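Local structure of carbonic anhydrase (Unidentified, 3R1W) at residues Ser45-Ala50 against Ser66-Ser71; Asp92-Gly97 against Val111-Lys116; Tyr86-Gly91 against His103-Gly108. The protein probably catalyses the reversible hydration of carbon dioxide to bicarbonate, as a trimeric enzyme whose subunits are built on a left-handed parallel beta-helix. All coordinates share one frame; numbering follows the deposited sequence.

How the interactions relate
The three contacts illustrate how a beta-helix repeats one backbone pattern while the side chains change with position. Each joins successive coils by parallel strand bonds. Interactions 1 and 2 belong to the same sheet, where strands 66-67 and 94-96 are neighbours: S66 O meets I96 N across them. Interaction 3 lies on another sheet, and its I90 and I107 meet I96 and I113 of interaction 2 in the interior. Interaction 1 has the largest share of buried residues and includes an indole and a carboxylate. Interaction 2 is buried and largely aliphatic, with charged ends. Both reach the second subunit. Interaction 3 is only partly buried and relies on glycines at both of its ends.

Interaction 1 (Ser45-Ala50 against Ser66-Ser71); sequences SVWPLA and SVQDGS
The carbonyl oxygen of V67 accepts one hydrogen bond and has two C-H groups of the preceding coil close by. W47 N donates that bond over 3.0 Å to V67 O, V46 CA offers its hydrogen to the same oxygen, and the edge of the W47 indole lies beside it, with CD1 3.2 Å from V67 O. One step back, V67 N donates to S45 O over 2.8 Å in the same parallel ladder. With W47 CG anti to its carbonyl carbon (chi1 -65°), the indole swings back along its own strand, and NE1 reaches S45 OG at 2.8 Å, a bent bond with the oxygen tilted 28° from the ring plane. An alanine at W47 would probably leave S45 OG without this donor and open a gap beside S66 CB and Q68 CG. Beyond the strands two type II turns stack. There P48 O takes a weak bond from G70 N, and the D69 carboxylate lies alongside the proline, OD2 3.3 Å from P48 CD. D69 OD1 is held by H98 and by R53 of the second subunit. On the outer side W47 meets Y175 and H182 of helix 162-184, while strand 94-96 continues the sheet past 66-67.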
ATOM      1  N   SER B  45       4.269  15.960   9.031  1.00  4.26           N
ATOM      2  CA  SER B  45       3.893  14.758   9.759  1.00  5.76           C
ATOM      3  C   SER B  45       3.977  13.568   8.828  1.00  8.23           C
ATOM      4  O   SER B  45       3.516  13.622   7.695  1.00  7.60           O
ATOM      5  CB  SER B  45       2.478  14.893  10.321  1.00  8.61           C
ATOM      6  OG  SER B  45       1.518  15.154   9.316  1.00  7.54           O
ATOM      7  N   VAL B  46       4.586  12.498   9.319  1.00  6.05           N
ATOM      8  CA  VAL B  46       4.733  11.286   8.539  1.00  5.56           C
ATOM      9  C   VAL B  46       4.131  10.166   9.361  1.00  3.62           C
ATOM     10  O   VAL B  46       4.554   9.912  10.483  1.00  6.24           O
ATOM     11  CB  VAL B  46       6.198  10.989   8.214  1.00  6.30           C
ATOM     12  CG1 VAL B  46       6.289   9.733   7.352  1.00  7.43           C
ATOM     13  CG2 VAL B  46       6.834  12.180   7.480  1.00  7.17           C
ATOM     14  N   TRP B  47       3.139   9.508   8.774  1.00  4.67           N
ATOM     15  CA  TRP B  47       2.195   8.667   9.503  1.00  4.10           C
ATOM     16  C   TRP B  47       2.561   7.184   9.414  1.00  2.83           C
ATOM     17  O   TRP B  47       3.506   6.825   8.710  1.00  6.61           O
ATOM     18  CB  TRP B  47       0.786   8.976   8.988  1.00  6.76           C
ATOM     19  CG  TRP B  47       0.453  10.391   9.329  1.00  6.23           C
ATOM     20  CD1 TRP B  47       0.722  11.512   8.574  1.00  6.23           C
ATOM     21  CD2 TRP B  47      -0.128  10.861  10.549  1.00  4.71           C
ATOM     22  NE1 TRP B  47       0.311  12.640   9.245  1.00  7.87           N
ATOM     23  CE2 TRP B  47      -0.213  12.269  10.457  1.00  5.15           C
ATOM     24  CE3 TRP B  47      -0.602  10.226  11.707  1.00  7.79           C
ATOM     25  CZ2 TRP B  47      -0.755  13.049  11.478  1.00  7.42           C
ATOM     26  CZ3 TRP B  47      -1.136  10.998  12.717  1.00  9.74           C
ATOM     27  CH2 TRP B  47      -1.215  12.398  12.594  1.00  9.10           C
ATOM     28  N   PRO B  48       1.851   6.325  10.171  1.00  4.05           N
ATOM     29  CA  PRO B  48       2.336   4.946  10.255  1.00  6.22           C
ATOM     30  C   PRO B  48       2.588   4.267   8.921  1.00  7.71           C
ATOM     31  O   PRO B  48       1.785   4.353   7.986  1.00  7.32           O
ATOM     32  CB  PRO B  48       1.217   4.233  11.023  1.00  9.03           C
ATOM     33  CG  PRO B  48       0.697   5.295  11.937  1.00  6.75           C
ATOM     34  CD  PRO B  48       0.732   6.567  11.101  1.00  6.69           C
ATOM     35  N   LEU B  49       3.727   3.587   8.850  1.00  6.71           N
ATOM     36  CA  LEU B  49       4.061   2.714   7.728  1.00  4.29           C
ATOM     37  C   LEU B  49       4.190   3.449   6.389  1.00  8.86           C
ATOM     38  O   LEU B  49       3.924   2.867   5.334  1.00  7.93           O
ATOM     39  CB  LEU B  49       3.063   1.557   7.632  1.00  6.56           C
ATOM     40  CG  LEU B  49       2.893   0.762   8.936  1.00 14.33           C
ATOM     41  CD1 LEU B  49       1.911  -0.400   8.761  1.00 15.50           C
ATOM     42  CD2 LEU B  49       4.238   0.247   9.440  1.00 14.70           C
ATOM     43  N   ALA B  50       4.592   4.720   6.435  1.00  4.22           N
ATOM     44  CA  ALA B  50       4.978   5.449   5.225  1.00  4.94           C
ATOM     45  C   ALA B  50       6.483   5.315   4.972  1.00  7.20           C
ATOM     46  O   ALA B  50       7.271   5.151   5.912  1.00  8.57           O
ATOM     47  CB  ALA B  50       4.592   6.918   5.322  1.00  6.39           C
ATOM     48  N   SER B  66       1.518  16.672   5.237  1.00  5.16           N
ATOM     49  CA  SER B  66       1.371  15.337   5.801  1.00  6.36           C
ATOM     50  C   SER B  66       1.666  14.292   4.741  1.00  7.99           C
ATOM     51  O   SER B  66       1.350  14.477   3.564  1.00  8.37           O
ATOM     52  CB  SER B  66      -0.023  15.121   6.403  1.00  9.18           C
ATOM     53  OG  SER B  66      -1.045  15.184   5.425  1.00  6.38           O
ATOM     54  N   VAL B  67       2.306  13.216   5.173  1.00  5.74           N
ATOM     55  CA  VAL B  67       2.561  12.054   4.338  1.00  5.20           C
ATOM     56  C   VAL B  67       1.860  10.903   5.042  1.00  7.65           C
ATOM     57  O   VAL B  67       2.367  10.378   6.022  1.00  6.00           O
ATOM     58  CB  VAL B  67       4.068  11.759   4.244  1.00  8.50           C
ATOM     59  CG1 VAL B  67       4.322  10.519   3.380  1.00  6.73           C
ATOM     60  CG2 VAL B  67       4.807  12.975   3.682  1.00  8.45           C
ATOM     61  N   GLN B  68       0.683  10.524   4.555  1.00  6.25           N
ATOM     62  CA  GLN B  68      -0.184   9.630   5.323  1.00  4.85           C
ATOM     63  C   GLN B  68       0.099   8.132   5.183  1.00  5.40           C
ATOM     64  O   GLN B  68       0.926   7.698   4.372  1.00  8.15           O
ATOM     65  CB  GLN B  68      -1.657   9.955   5.057  1.00  4.97           C
ATOM     66  CG  GLN B  68      -2.004  11.360   5.543  1.00  7.39           C
ATOM     67  CD  GLN B  68      -3.410  11.778   5.173  1.00 12.83           C
ATOM     68  OE1 GLN B  68      -4.220  10.958   4.733  1.00 12.77           O
ATOM     69  NE2 GLN B  68      -3.706  13.063   5.336  1.00 12.46           N
ATOM     70  N   ASP B  69      -0.604   7.364   6.007  1.00  5.01           N
ATOM     71  CA  ASP B  69      -0.290   5.962   6.280  1.00  6.48           C
ATOM     72  C   ASP B  69      -0.069   5.163   5.011  1.00  6.46           C
ATOM     73  O   ASP B  69      -0.916   5.167   4.122  1.00  6.09           O
ATOM     74  CB  ASP B  69      -1.447   5.321   7.058  1.00  6.83           C
ATOM     75  CG  ASP B  69      -2.060   6.273   8.090  1.00  8.87           C
ATOM     76  OD1 ASP B  69      -2.658   7.294   7.677  1.00  7.32           O
ATOM     77  OD2 ASP B  69      -1.965   5.992   9.305  1.00  7.86           O
ATOM     78  N   GLY B  70       1.064   4.470   4.931  1.00  4.53           N
ATOM     79  CA  GLY B  70       1.272   3.545   3.837  1.00  8.04           C
ATOM     80  C   GLY B  70       1.704   4.194   2.533  1.00  6.70           C
ATOM     81  O   GLY B  70       1.856   3.498   1.532  1.00  7.53           O
ATOM     82  N   SER B  71       1.923   5.509   2.538  1.00  5.07           N
ATOM     83  CA  SER B  71       2.415   6.190   1.332  1.00  3.21           C
ATOM     84  C   SER B  71       3.865   5.807   1.065  1.00  8.17           C
ATOM     85  O   SER B  71       4.613   5.476   1.991  1.00  8.15           O
ATOM     86  CB  SER B  71       2.305   7.716   1.470  1.00  6.60           C
ATOM     87  OG  SER B  71       0.953   8.139   1.565  1.00 11.70           O
TER

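Interaction 2 (Asp92-Gly97 against Val111-Lys116); sequences DDVTIG and VLIGMK
T95 pairs with L112 in the middle of the ladder between two successive coils of the left-handed beta-helix, where strands 94-96 and 111-113 run parallel, 2° apart. Each amide that faces the neighbouring coil finds a carbonyl. T95 N donates to V111 O at 2.9 Å, I113 N to T95 O at 2.8 Å, and G97 N to I113 O, also at 2.8 Å. The first two are close to straight, whereas the bond at the entry, from V111 N to D93 O, is weak. The alternate residues turn their polar backbone the other way: V94 N goes to T65 OG1, and I96 bonds with S66 and Q68 of the preceding coil. D93 forms a salt bridge with R64, and K116 NZ donates hydrogen bonds to Q99 OE1 and to Q99 O of the second subunit. The inward face carries only aliphatic side chains from these two segments, V94, I96, V111 and I113. There I113 CD1 touches both V94 and I96, 3.9 Å from V94 CG1 and 4.0 Å from I96 CG1, helped by I113 CG1 standing anti to its carbonyl carbon (chi1 -67°). On the other face T95 and L112 lie side by side, with L112 touching F167 and F168 of helix 162-184. At the exit the coils close up on G97, where a beta carbon would stand just 2.5 Å from M115 N.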
ATOM      1  N   ASP B  92       4.337  23.481   0.721  1.00 11.28           N
ATOM      2  CA  ASP B  92       3.700  23.646   2.032  1.00  9.89           C
ATOM      3  C   ASP B  92       2.203  23.345   1.980  1.00  8.65           C
ATOM      4  O   ASP B  92       1.571  23.502   0.938  1.00 10.48           O
ATOM      5  CB  ASP B  92       3.825  25.093   2.528  1.00 14.81           C
ATOM      6  CG  ASP B  92       5.217  25.666   2.371  1.00 22.94           C
ATOM      7  OD1 ASP B  92       6.208  24.938   2.572  1.00 15.20           O
ATOM      8  OD2 ASP B  92       5.315  26.875   2.062  1.00 23.21           O
ATOM      9  N   ASP B  93       1.639  22.942   3.115  1.00  7.68           N
ATOM     10  CA  ASP B  93       0.198  22.733   3.223  1.00  6.02           C
ATOM     11  C   ASP B  93      -0.283  21.723   2.195  1.00  7.87           C
ATOM     12  O   ASP B  93      -1.344  21.874   1.605  1.00  8.55           O
ATOM     13  CB  ASP B  93      -0.556  24.054   3.048  1.00  7.85           C
ATOM     14  CG  ASP B  93      -0.266  25.044   4.166  1.00 10.04           C
ATOM     15  OD1 ASP B  93      -0.366  24.668   5.358  1.00 11.41           O
ATOM     16  OD2 ASP B  93       0.067  26.200   3.851  1.00 11.55           O
ATOM     17  N   VAL B  94       0.522  20.695   1.969  1.00  7.87           N
ATOM     18  CA  VAL B  94       0.138  19.627   1.061  1.00  4.10           C
ATOM     19  C   VAL B  94      -0.363  18.447   1.887  1.00  7.13           C
ATOM     20  O   VAL B  94       0.256  18.060   2.873  1.00  8.30           O
ATOM     21  CB  VAL B  94       1.323  19.210   0.152  1.00  3.99           C
ATOM     22  CG1 VAL B  94       0.964  17.971  -0.676  1.00  5.91           C
ATOM     23  CG2 VAL B  94       1.730  20.377  -0.751  1.00  4.57           C
ATOM     24  N   THR B  95      -1.510  17.899   1.507  1.00  6.76           N
ATOM     25  CA  THR B  95      -2.042  16.735   2.205  1.00  5.86           C
ATOM     26  C   THR B  95      -1.873  15.512   1.300  1.00  9.51           C
ATOM     27  O   THR B  95      -2.534  15.398   0.269  1.00  9.45           O
ATOM     28  CB  THR B  95      -3.521  16.931   2.577  1.00  8.26           C
ATOM     29  OG1 THR B  95      -3.660  18.103   3.391  1.00 11.35           O
ATOM     30  CG2 THR B  95      -4.047  15.714   3.355  1.00 10.94           C
ATOM     31  N   ILE B  96      -0.971  14.610   1.672  1.00  6.98           N
ATOM     32  CA  ILE B  96      -0.735  13.417   0.867  1.00  5.03           C
ATOM     33  C   ILE B  96      -1.515  12.262   1.487  1.00  7.33           C
ATOM     34  O   ILE B  96      -1.176  11.780   2.565  1.00  7.70           O
ATOM     35  CB  ILE B  96       0.777  13.110   0.760  1.00  5.56           C
ATOM     36  CG1 ILE B  96       1.509  14.306   0.132  1.00  9.28           C
ATOM     37  CG2 ILE B  96       1.028  11.842  -0.070  1.00  7.34           C
ATOM     38  CD1 ILE B  96       3.017  14.263   0.331  1.00 12.35           C
ATOM     39  N   GLY B  97      -2.581  11.845   0.805  1.00  9.35           N
ATOM     40  CA  GLY B  97      -3.504  10.847   1.323  1.00  8.64           C
ATOM     41  C   GLY B  97      -2.901   9.465   1.526  1.00  8.87           C
ATOM     42  O   GLY B  97      -1.833   9.159   0.989  1.00  5.81           O
ATOM     43  N   VAL B 111      -2.173  21.757  -1.705  1.00 10.26           N
ATOM     44  CA  VAL B 111      -2.548  20.730  -2.665  1.00  8.41           C
ATOM     45  C   VAL B 111      -3.110  19.527  -1.906  1.00  7.72           C
ATOM     46  O   VAL B 111      -2.592  19.160  -0.848  1.00  9.89           O
ATOM     47  CB  VAL B 111      -1.319  20.295  -3.503  1.00 10.99           C
ATOM     48  CG1 VAL B 111      -1.641  19.091  -4.360  1.00 10.07           C
ATOM     49  CG2 VAL B 111      -0.828  21.460  -4.375  1.00 15.86           C
ATOM     50  N   LEU B 112      -4.182  18.943  -2.440  1.00  7.17           N
ATOM     51  CA  LEU B 112      -4.774  17.727  -1.899  1.00  9.41           C
ATOM     52  C   LEU B 112      -4.441  16.570  -2.818  1.00 13.68           C
ATOM     53  O   LEU B 112      -4.891  16.542  -3.962  1.00 15.22           O
ATOM     54  CB  LEU B 112      -6.295  17.866  -1.842  1.00 13.47           C
ATOM     55  CG  LEU B 112      -7.043  17.807  -0.516  1.00 26.96           C
ATOM     56  CD1 LEU B 112      -8.545  17.839  -0.788  1.00 17.39           C
ATOM     57  CD2 LEU B 112      -6.669  16.557   0.267  1.00 25.32           C
ATOM     58  N   ILE B 113      -3.665  15.611  -2.328  1.00 10.15           N
ATOM     59  CA  ILE B 113      -3.411  14.399  -3.100  1.00 10.80           C
ATOM     60  C   ILE B 113      -4.243  13.269  -2.496  1.00 14.86           C
ATOM     61  O   ILE B 113      -4.002  12.855  -1.370  1.00 11.91           O
ATOM     62  CB  ILE B 113      -1.909  14.051  -3.133  1.00  9.67           C
ATOM     63  CG1 ILE B 113      -1.148  15.121  -3.928  1.00 15.10           C
ATOM     64  CG2 ILE B 113      -1.678  12.679  -3.778  1.00 11.85           C
ATOM     65  CD1 ILE B 113       0.255  15.296  -3.490  1.00 22.06           C
ATOM     66  N   GLY B 114      -5.246  12.798  -3.237  1.00 10.57           N
ATOM     67  CA  GLY B 114      -6.175  11.807  -2.715  1.00 10.68           C
ATOM     68  C   GLY B 114      -5.523  10.491  -2.350  1.00  7.43           C
ATOM     69  O   GLY B 114      -4.474  10.122  -2.887  1.00  7.36           O
ATOM     70  N   MET B 115      -6.151   9.761  -1.437  1.00  7.55           N
ATOM     71  CA  MET B 115      -5.608   8.464  -1.055  1.00  9.53           C
ATOM     72  C   MET B 115      -5.516   7.542  -2.269  1.00 12.56           C
ATOM     73  O   MET B 115      -6.380   7.552  -3.145  1.00  8.36           O
ATOM     74  CB  MET B 115      -6.437   7.821   0.065  1.00 11.30           C
ATOM     75  CG  MET B 115      -7.919   7.799  -0.199  1.00 10.73           C
ATOM     76  SD  MET B 115      -8.884   7.294   1.258  1.00 10.21           S
ATOM     77  CE  MET B 115     -10.509   7.453   0.513  1.00 14.92           C
ATOM     78  N   LYS B 116      -4.436   6.773  -2.325  1.00  8.41           N
ATOM     79  CA  LYS B 116      -4.265   5.754  -3.344  1.00  6.28           C
ATOM     80  C   LYS B 116      -3.979   6.344  -4.724  1.00  8.50           C
ATOM     81  O   LYS B 116      -3.988   5.620  -5.721  1.00 11.25           O
ATOM     82  CB  LYS B 116      -5.526   4.891  -3.404  1.00 15.52           C
ATOM     83  CG  LYS B 116      -5.337   3.546  -4.031  1.00 26.77           C
ATOM     84  CD  LYS B 116      -4.703   2.616  -3.047  1.00 25.98           C
ATOM     85  CE  LYS B 116      -5.568   1.386  -2.809  1.00 27.18           C
ATOM     86  NZ  LYS B 116      -4.793   0.403  -2.004  1.00 18.41           N
TER

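Interaction 3 (Tyr86-Gly91 against His103-Gly108); sequences YPLIIG and HGCTIG
Y86 opens the contact by resting its CB 3.5 Å from G104 O, with the ring leading away from the neighbouring coil. The fit depends on G104 having no side chain, since a beta carbon there would come within 2.8 Å of Y86 CB; its positive phi of 59° turns the chain at this point. P87 follows with its carbonyl oxygen over G104, taking a CA-H contact from it. At L88 the side chain reaches across: CG is anti to the backbone N (chi1 177°), which lets CD1 settle against C105, 3.6 Å from SG and 3.5 Å from the carbonyl oxygen C105 O. Regular parallel pairing then begins. I89 N donates to C105 O in an almost straight bond of 3.1 Å, and I89 O receives I107 N at 2.8 Å while also drawing the hydrogen of T106 CA. I90 points inward beside I107, the two running the same way, with I90 CG1 4.1 Å from I107 CD1. At G91 the single amide hydrogen is shared, in two weak bonds, between I107 O and G108 O; a beta carbon on G91 would collide with G108 O. Strand 58-61 lies along the other edge of 88-90, where I89 touches H58 and R60. Inside the coil, L73 of strand 72-74 packs against L88 and I90, and L102 of strand 101-103 against I90 and I107.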
ATOM      1  N   TYR B  86      15.190  12.225 -11.488  1.00  7.13           N
ATOM      2  CA  TYR B  86      14.019  12.983 -11.053  1.00  8.24           C
ATOM      3  C   TYR B  86      13.983  13.018  -9.532  1.00 13.92           C
ATOM      4  O   TYR B  86      13.796  11.982  -8.884  1.00 13.25           O
ATOM      5  CB  TYR B  86      12.728  12.346 -11.576  1.00 12.72           C
ATOM      6  CG  TYR B  86      12.548  12.441 -13.072  1.00 14.86           C
ATOM      7  CD1 TYR B  86      12.066  13.602 -13.659  1.00 17.93           C
ATOM      8  CD2 TYR B  86      12.848  11.365 -13.898  1.00 14.96           C
ATOM      9  CE1 TYR B  86      11.894  13.695 -15.030  1.00 19.09           C
ATOM     10  CE2 TYR B  86      12.679  11.448 -15.273  1.00 20.40           C
ATOM     11  CZ  TYR B  86      12.205  12.617 -15.831  1.00 20.88           C
ATOM     12  OH  TYR B  86      12.041  12.706 -17.196  1.00 22.06           O
ATOM     13  N   PRO B  87      14.184  14.206  -8.950  1.00  9.18           N
ATOM     14  CA  PRO B  87      14.060  14.343  -7.500  1.00  6.19           C
ATOM     15  C   PRO B  87      12.588  14.509  -7.150  1.00  6.95           C
ATOM     16  O   PRO B  87      11.749  14.543  -8.052  1.00  9.64           O
ATOM     17  CB  PRO B  87      14.807  15.640  -7.224  1.00 10.23           C
ATOM     18  CG  PRO B  87      14.552  16.456  -8.464  1.00 10.06           C
ATOM     19  CD  PRO B  87      14.544  15.482  -9.600  1.00  9.19           C
ATOM     20  N   LEU B  88      12.290  14.615  -5.862  1.00  8.07           N
ATOM     21  CA  LEU B  88      10.919  14.785  -5.403  1.00  8.23           C
ATOM     22  C   LEU B  88      10.827  16.075  -4.600  1.00  5.98           C
ATOM     23  O   LEU B  88      11.475  16.217  -3.560  1.00  8.38           O
ATOM     24  CB  LEU B  88      10.509  13.587  -4.540  1.00  9.45           C
ATOM     25  CG  LEU B  88       9.119  13.596  -3.907  1.00 11.58           C
ATOM     26  CD1 LEU B  88       8.048  13.737  -4.970  1.00 11.15           C
ATOM     27  CD2 LEU B  88       8.941  12.305  -3.112  1.00 10.21           C
ATOM     28  N   ILE B  89      10.014  17.011  -5.082  1.00  7.84           N
ATOM     29  CA  ILE B  89       9.908  18.327  -4.466  1.00 10.48           C
ATOM     30  C   ILE B  89       8.448  18.567  -4.107  1.00  9.99           C
ATOM     31  O   ILE B  89       7.585  18.478  -4.975  1.00  8.78           O
ATOM     32  CB  ILE B  89      10.365  19.425  -5.441  1.00 10.95           C
ATOM     33  CG1 ILE B  89      11.820  19.183  -5.859  1.00 12.55           C
ATOM     34  CG2 ILE B  89      10.208  20.809  -4.808  1.00 16.60           C
ATOM     35  CD1 ILE B  89      12.793  19.257  -4.700  1.00 12.28           C
ATOM     36  N   ILE B  90       8.184  18.845  -2.831  1.00  9.24           N
ATOM     37  CA  ILE B  90       6.816  19.028  -2.340  1.00 10.47           C
ATOM     38  C   ILE B  90       6.708  20.299  -1.500  1.00  9.37           C
ATOM     39  O   ILE B  90       7.543  20.547  -0.646  1.00  9.09           O
ATOM     40  CB  ILE B  90       6.365  17.810  -1.489  1.00  6.84           C
ATOM     41  CG1 ILE B  90       6.386  16.537  -2.335  1.00  3.71           C
ATOM     42  CG2 ILE B  90       4.957  18.033  -0.945  1.00  9.42           C
ATOM     43  CD1 ILE B  90       6.312  15.244  -1.509  1.00  8.51           C
ATOM     44  N   GLY B  91       5.679  21.114  -1.732  1.00 11.83           N
ATOM     45  CA  GLY B  91       5.594  22.398  -1.047  1.00 11.31           C
ATOM     46  C   GLY B  91       4.940  22.358   0.325  1.00 13.63           C
ATOM     47  O   GLY B  91       4.986  21.333   1.008  1.00  8.01           O
ATOM     48  N   HIS B 103       6.414   9.656  -7.102  1.00  8.72           N
ATOM     49  CA  HIS B 103       7.688   9.270  -7.695  1.00  7.34           C
ATOM     50  C   HIS B 103       8.233  10.387  -8.575  1.00  8.94           C
ATOM     51  O   HIS B 103       7.660  10.700  -9.609  1.00 11.57           O
ATOM     52  CB  HIS B 103       7.523   7.990  -8.523  1.00  7.45           C
ATOM     53  CG  HIS B 103       8.750   7.139  -8.565  1.00  7.51           C
ATOM     54  ND1 HIS B 103       9.826   7.421  -9.381  1.00 12.08           N
ATOM     55  CD2 HIS B 103       9.078   6.012  -7.888  1.00  9.51           C
ATOM     56  CE1 HIS B 103      10.761   6.504  -9.208  1.00 16.57           C
ATOM     57  NE2 HIS B 103      10.333   5.640  -8.305  1.00 13.27           N
ATOM     58  N   GLY B 104       9.328  11.001  -8.138  1.00  7.64           N
ATOM     59  CA  GLY B 104      10.082  11.911  -8.987  1.00  8.30           C
ATOM     60  C   GLY B 104       9.324  13.109  -9.510  1.00 10.11           C
ATOM     61  O   GLY B 104       9.646  13.625 -10.586  1.00  9.71           O
ATOM     62  N   CYS B 105       8.344  13.578  -8.744  1.00 10.37           N
ATOM     63  CA  CYS B 105       7.471  14.646  -9.218  1.00 10.76           C
ATOM     64  C   CYS B 105       7.684  15.960  -8.476  1.00  9.96           C
ATOM     65  O   CYS B 105       8.474  16.045  -7.532  1.00 10.21           O
ATOM     66  CB  CYS B 105       5.999  14.211  -9.128  1.00 10.16           C
ATOM     67  SG  CYS B 105       5.493  13.613  -7.486  1.00 11.09           S
ATOM     68  N   THR B 106       6.979  16.994  -8.919  1.00  9.66           N
ATOM     69  CA  THR B 106       7.014  18.273  -8.247  1.00  8.08           C
ATOM     70  C   THR B 106       5.594  18.661  -7.863  1.00 10.26           C
ATOM     71  O   THR B 106       4.676  18.555  -8.675  1.00 12.18           O
ATOM     72  CB  THR B 106       7.634  19.355  -9.149  1.00 10.87           C
ATOM     73  OG1 THR B 106       8.996  19.009  -9.421  1.00 11.63           O
ATOM     74  CG2 THR B 106       7.616  20.706  -8.461  1.00 15.48           C
ATOM     75  N   ILE B 107       5.422  19.079  -6.613  1.00  9.00           N
ATOM     76  CA  ILE B 107       4.105  19.447  -6.095  1.00  7.93           C
ATOM     77  C   ILE B 107       4.195  20.795  -5.400  1.00 11.87           C
ATOM     78  O   ILE B 107       5.072  21.008  -4.557  1.00 12.83           O
ATOM     79  CB  ILE B 107       3.566  18.386  -5.096  1.00  7.52           C
ATOM     80  CG1 ILE B 107       3.345  17.048  -5.808  1.00  9.77           C
ATOM     81  CG2 ILE B 107       2.258  18.868  -4.456  1.00 12.06           C
ATOM     82  CD1 ILE B 107       3.268  15.861  -4.878  1.00 16.74           C
ATOM     83  N   GLY B 108       3.291  21.710  -5.749  1.00 13.32           N
ATOM     84  CA  GLY B 108       3.333  23.060  -5.211  1.00 13.70           C
ATOM     85  C   GLY B 108       2.780  23.184  -3.802  1.00 12.57           C
ATOM     86  O   GLY B 108       2.871  22.247  -3.009  1.00 12.58           O
TER